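Local coordinates for DNA translocase coupling protein (Clostridium perfringens, PDB 6O1W) that probably binds ATP and DNA as the membrane-bound, FtsK/SpoIIIE-like translocase that couples plasmid DNA to the conjugation machinery, here as the part holding its ATPase domain, at residues M240-T243 with T249-K252; K284-Q289 with S308-S313. All blocks are in the same frame, centred on the assembly; numbering follows the deposited sequence.

Contact 1. Residues M240-T243 with T249-K252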
loop_
_atom_site.group_PDB
_atom_site.type_symbol
_atom_site.label_atom_id
_atom_site.label_comp_id
_atom_site.label_asym_id
_atom_site.label_seq_id
_atom_site.Cartn_x
_atom_site.Cartn_y
_atom_site.Cartn_z
HETATM N N MSE A 240 -11.939 13.252 -6.752
HETATM C CA MSE A 240 -13.055 12.977 -5.841
HETATM C C MSE A 240 -13.478 14.136 -4.954
HETATM O O MSE A 240 -14.671 14.271 -4.700
HETATM C CB MSE A 240 -12.770 11.742 -4.974
HETATM C CG MSE A 240 -12.603 10.466 -5.764
HETATM SE SE MSE A 240 -14.231 9.889 -6.663
HETATM C CE MSE A 240 -13.423 9.098 -8.325
ATOM N N ASP A 241 -12.526 14.932 -4.436
ATOM C CA ASP A 241 -12.860 16.057 -3.564
ATOM C C ASP A 241 -13.425 17.222 -4.376
ATOM O O ASP A 241 -12.688 17.913 -5.084
ATOM C CB ASP A 241 -11.676 16.475 -2.680
ATOM C CG ASP A 241 -12.029 17.452 -1.575
ATOM O OD1 ASP A 241 -12.790 18.416 -1.847
ATOM O OD2 ASP A 241 -11.533 17.269 -0.443
ATOM N N LYS A 242 -14.751 17.430 -4.250
ATOM C CA LYS A 242 -15.524 18.445 -4.971
ATOM C C LYS A 242 -15.893 19.695 -4.141
ATOM O O LYS A 242 -16.566 20.578 -4.670
ATOM C CB LYS A 242 -16.840 17.798 -5.479
ATOM C CG LYS A 242 -16.659 16.585 -6.384
ATOM C CD LYS A 242 -17.964 15.776 -6.519
ATOM C CE LYS A 242 -17.742 14.282 -6.353
ATOM N NZ LYS A 242 -16.861 13.700 -7.420
ATOM N N THR A 243 -15.469 19.776 -2.873
ATOM C CA THR A 243 -15.889 20.806 -1.903
ATOM C C THR A 243 -15.849 22.301 -2.334
ATOM O O THR A 243 -16.848 22.997 -2.096
ATOM C CB THR A 243 -15.159 20.676 -0.565
ATOM O OG1 THR A 243 -13.749 20.725 -0.763
ATOM C CG2 THR A 243 -15.549 19.417 0.193
ATOM N N THR A 249 -17.566 22.738 -12.822
ATOM C CA THR A 249 -16.426 21.888 -12.482
ATOM C C THR A 249 -16.906 20.712 -11.645
ATOM O O THR A 249 -16.390 19.613 -11.810
ATOM C CB THR A 249 -15.331 22.709 -11.792
ATOM O OG1 THR A 249 -15.053 23.863 -12.589
ATOM C CG2 THR A 249 -14.052 21.916 -11.563
ATOM N N ARG A 250 -17.906 20.940 -10.773
ATOM C CA ARG A 250 -18.490 19.900 -9.913
ATOM C C ARG A 250 -19.174 18.835 -10.775
ATOM O O ARG A 250 -18.888 17.653 -10.596
ATOM C CB ARG A 250 -19.476 20.508 -8.890
ATOM C CG ARG A 250 -19.787 19.591 -7.718
ATOM C CD ARG A 250 -20.802 20.208 -6.762
ATOM N NE ARG A 250 -20.548 19.782 -5.386
ATOM C CZ ARG A 250 -19.812 20.464 -4.511
ATOM N NH1 ARG A 250 -19.263 21.626 -4.854
ATOM N NH2 ARG A 250 -19.626 19.994 -3.283
ATOM N N ALA A 251 -20.017 19.262 -11.748
ATOM C CA ALA A 251 -20.722 18.363 -12.669
ATOM C C ALA A 251 -19.724 17.528 -13.498
ATOM O O ALA A 251 -19.933 16.324 -13.704
ATOM C CB ALA A 251 -21.644 19.161 -13.577
ATOM N N LYS A 252 -18.624 18.166 -13.928
ATOM C CA LYS A 252 -17.530 17.529 -14.654
ATOM C C LYS A 252 -16.885 16.430 -13.765
ATOM O O LYS A 252 -16.717 15.302 -14.230
ATOM C CB LYS A 252 -16.511 18.597 -15.040
ATOM C CG LYS A 252 -15.445 18.128 -15.984
ATOM C CD LYS A 252 -14.914 19.326 -16.721
ATOM C CE LYS A 252 -14.213 18.865 -17.954
ATOM N NZ LYS A 252 -14.533 19.729 -19.114
#
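Arg250 reaches back from helix 247-266 and lays its guanidinium against the backbone and side-chain root of Lys242. The apolar part of this meeting is a flat group over a methylene: Lys242 CB sits over the centre of one guanidinium face, 4.1 Å from Arg250 CZ, and about as far from Arg250 CG. With CG anti to the backbone N (chi1 -162°), the arginine chain leaves its helix extended and bends at chi3, which carries the planar end across to the loop.

Among polar approaches, Lys242 O comes within 2.9 Å of Arg250 NH1, but it stands over the same face as Lys242 CB, where no N-H can point at it. Thr243 O lies at the edge of the group, in its plane, 3.9 Å from Arg250 NH1. Neither carbonyl makes a hydrogen bond, though both probably favour the positive charge.

Segment 240-243 runs from the end of helix 237-240 into the loop before helix 247-266 of the FtsK/SpoIIIE-type ATPase region, and Arg250 lies in that helix's first turn. Asp241 forms an Asx turn: its OD1 accepts from Thr243 N at 3.2 Å and, through the syn lone pair, from Thr243 OG1 at 2.7 Å.

Ionic pairing lies elsewhere. The Lys242 chain bends away from Arg250, and its NZ forms a salt bridge with Glu257 of helix 247-266, two turns on from Arg250.

Contact 2. Residues K284-Q289 with S308-S313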
loop_
_atom_site.group_PDB
_atom_site.type_symbol
_atom_site.label_atom_id
_atom_site.label_comp_id
_atom_site.label_asym_id
_atom_site.label_seq_id
_atom_site.Cartn_x
_atom_site.Cartn_y
_atom_site.Cartn_z
ATOM N N LYS A 284 -15.112 10.917 1.821
ATOM C CA LYS A 284 -15.636 11.584 0.621
ATOM C C LYS A 284 -14.807 11.237 -0.600
ATOM O O LYS A 284 -15.325 11.298 -1.723
ATOM C CB LYS A 284 -15.640 13.107 0.799
ATOM C CG LYS A 284 -16.890 13.668 1.479
ATOM C CD LYS A 284 -16.561 14.774 2.505
ATOM C CE LYS A 284 -15.820 15.991 1.973
ATOM N NZ LYS A 284 -14.738 16.430 2.899
ATOM N N VAL A 285 -13.516 10.883 -0.385
ATOM C CA VAL A 285 -12.552 10.568 -1.443
ATOM C C VAL A 285 -12.451 9.060 -1.631
ATOM O O VAL A 285 -12.603 8.585 -2.755
ATOM C CB VAL A 285 -11.190 11.286 -1.190
ATOM C CG1 VAL A 285 -10.065 10.740 -2.078
ATOM C CG2 VAL A 285 -11.339 12.804 -1.369
ATOM N N ILE A 286 -12.206 8.312 -0.543
ATOM C CA ILE A 286 -12.181 6.839 -0.561
ATOM C C ILE A 286 -13.602 6.425 -0.168
ATOM O O ILE A 286 -13.876 6.158 1.002
ATOM C CB ILE A 286 -11.119 6.235 0.393
ATOM C CG1 ILE A 286 -9.711 6.844 0.139
ATOM C CG2 ILE A 286 -11.140 4.678 0.313
ATOM C CD1 ILE A 286 -8.604 6.431 1.163
ATOM N N THR A 287 -14.518 6.478 -1.135
ATOM C CA THR A 287 -15.927 6.157 -0.924
ATOM C C THR A 287 -16.123 4.632 -0.796
ATOM O O THR A 287 -15.155 3.861 -0.912
ATOM C CB THR A 287 -16.769 6.709 -2.098
ATOM O OG1 THR A 287 -16.329 6.100 -3.315
ATOM C CG2 THR A 287 -16.734 8.246 -2.209
ATOM N N GLY A 288 -17.381 4.226 -0.584
ATOM C CA GLY A 288 -17.793 2.830 -0.517
ATOM C C GLY A 288 -17.671 2.163 -1.874
ATOM O O GLY A 288 -17.344 0.985 -1.945
ATOM N N GLN A 289 -17.881 2.918 -2.964
ATOM C CA GLN A 289 -17.743 2.384 -4.322
ATOM C C GLN A 289 -16.268 2.041 -4.618
ATOM O O GLN A 289 -15.993 0.967 -5.159
ATOM C CB GLN A 289 -18.309 3.359 -5.362
ATOM C CG GLN A 289 -18.312 2.787 -6.783
ATOM C CD GLN A 289 -19.687 2.443 -7.320
ATOM O OE1 GLN A 289 -20.681 3.142 -7.070
ATOM N NE2 GLN A 289 -19.765 1.366 -8.104
ATOM N N SER A 308 -6.812 5.048 9.127
ATOM C CA SER A 308 -6.517 3.627 8.905
ATOM C C SER A 308 -7.811 2.866 8.539
ATOM O O SER A 308 -7.755 2.003 7.664
ATOM C CB SER A 308 -5.904 2.998 10.157
ATOM O OG SER A 308 -5.692 1.605 9.975
ATOM N N GLU A 309 -8.952 3.138 9.254
ATOM C CA GLU A 309 -10.255 2.493 8.986
ATOM C C GLU A 309 -10.798 2.826 7.604
ATOM O O GLU A 309 -11.391 1.967 6.957
ATOM C CB GLU A 309 -11.301 2.848 10.048
ATOM C CG GLU A 309 -11.196 1.990 11.295
ATOM C CD GLU A 309 -12.218 2.267 12.382
ATOM O OE1 GLU A 309 -12.926 3.298 12.302
ATOM O OE2 GLU A 309 -12.306 1.445 13.322
ATOM N N ILE A 310 -10.593 4.067 7.139
ATOM C CA ILE A 310 -11.043 4.458 5.796
ATOM C C ILE A 310 -10.311 3.600 4.731
ATOM O O ILE A 310 -10.957 3.088 3.815
ATOM C CB ILE A 310 -10.865 5.982 5.560
ATOM C CG1 ILE A 310 -11.864 6.790 6.423
ATOM C CG2 ILE A 310 -11.041 6.322 4.069
ATOM C CD1 ILE A 310 -11.390 8.196 6.854
ATOM N N VAL A 311 -8.983 3.395 4.891
ATOM C CA VAL A 311 -8.170 2.638 3.930
ATOM C C VAL A 311 -8.364 1.120 4.040
ATOM O O VAL A 311 -8.623 0.462 3.033
ATOM C CB VAL A 311 -6.670 3.014 4.036
ATOM C CG1 VAL A 311 -5.801 2.185 3.083
ATOM C CG2 VAL A 311 -6.457 4.502 3.795
ATOM N N LEU A 312 -8.199 0.574 5.263
ATOM C CA LEU A 312 -8.129 -0.855 5.574
ATOM C C LEU A 312 -9.323 -1.486 6.248
ATOM O O LEU A 312 -9.349 -2.722 6.379
ATOM C CB LEU A 312 -6.917 -1.054 6.527
ATOM C CG LEU A 312 -5.548 -0.628 6.007
ATOM C CD1 LEU A 312 -4.526 -0.651 7.126
ATOM C CD2 LEU A 312 -5.080 -1.508 4.819
ATOM N N SER A 313 -10.249 -0.659 6.777
ATOM C CA SER A 313 -11.401 -1.052 7.611
ATOM C C SER A 313 -10.933 -1.819 8.894
ATOM O O SER A 313 -11.625 -2.688 9.427
ATOM C CB SER A 313 -12.510 -1.752 6.826
ATOM O OG SER A 313 -12.115 -2.993 6.282
#
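The loop leading into helix 288-293 meets the C-terminal end of helix 305-312 beside the central sheet of the P-loop NTPase fold, and the join is made by aliphatic side chains, with no hydrogen bond across it. Ile286 supplies the loop's share. Its CB lies 3.7 Å from Ile310 CG2, and that same methyl is 3.8 Å from Ile286 CD1, so the branch of Ile310 rests against both the root and the tip of the opposing chain. Ile310 CG1 is anti to the carbonyl carbon (chi1 -70°), which leaves CG2, anti to the backbone N, as the branch that meets Ile286. Ile286 also brings its CG2 methyl to 3.9 Å from Ile310 O, against the backbone of the helix.

Further along, Ile286 CD1 touches Val311 CG2 at 3.9 Å. The extended end of Ile286 (chi2 173°) carries this methyl past Ile310 to the next residue. Each pair of side chains meets at a slant, with methyls among the points of touch.

The core continues beneath, where Pro281 touches both Ile286 and Val311. At the helix end Ser313, the first residue to leave helical geometry, has positive phi, and its OG donates to Leu312 O at 2.8 Å.

Ile286 packs on Leu133 and Val311 on Ala135, both of strand 132-135. Val311 lies near the P-loop without touching it; Gly136 begins the predicted ATP site. The strand beneath these side chains runs into the Walker A loop, Gly136 to Ser143, and on to helix 142-155, the strand-loop-helix hallmark of P-loop NTPases.

How the contacts relate
Contact 1 is a surface meeting at the edge of the chain, whereas contact 2 is buried and nearer its centre; their centres are 18 Å apart. The chemistry follows the place: a charged, flat arginine end against a loop backbone outside, and branched aliphatic methyls inside. The two follow one another along the chain, and each joins a loop to a helix: the loop after 237-240 to helix 247-266, and the loop before 288-293 to helix 305-312. The loop segments 240-243 and 284-289 also pack against each other, with Met240 CG 3.5 Å from Val285 O and Asp241 CB 3.9 Å from Val285 CG2.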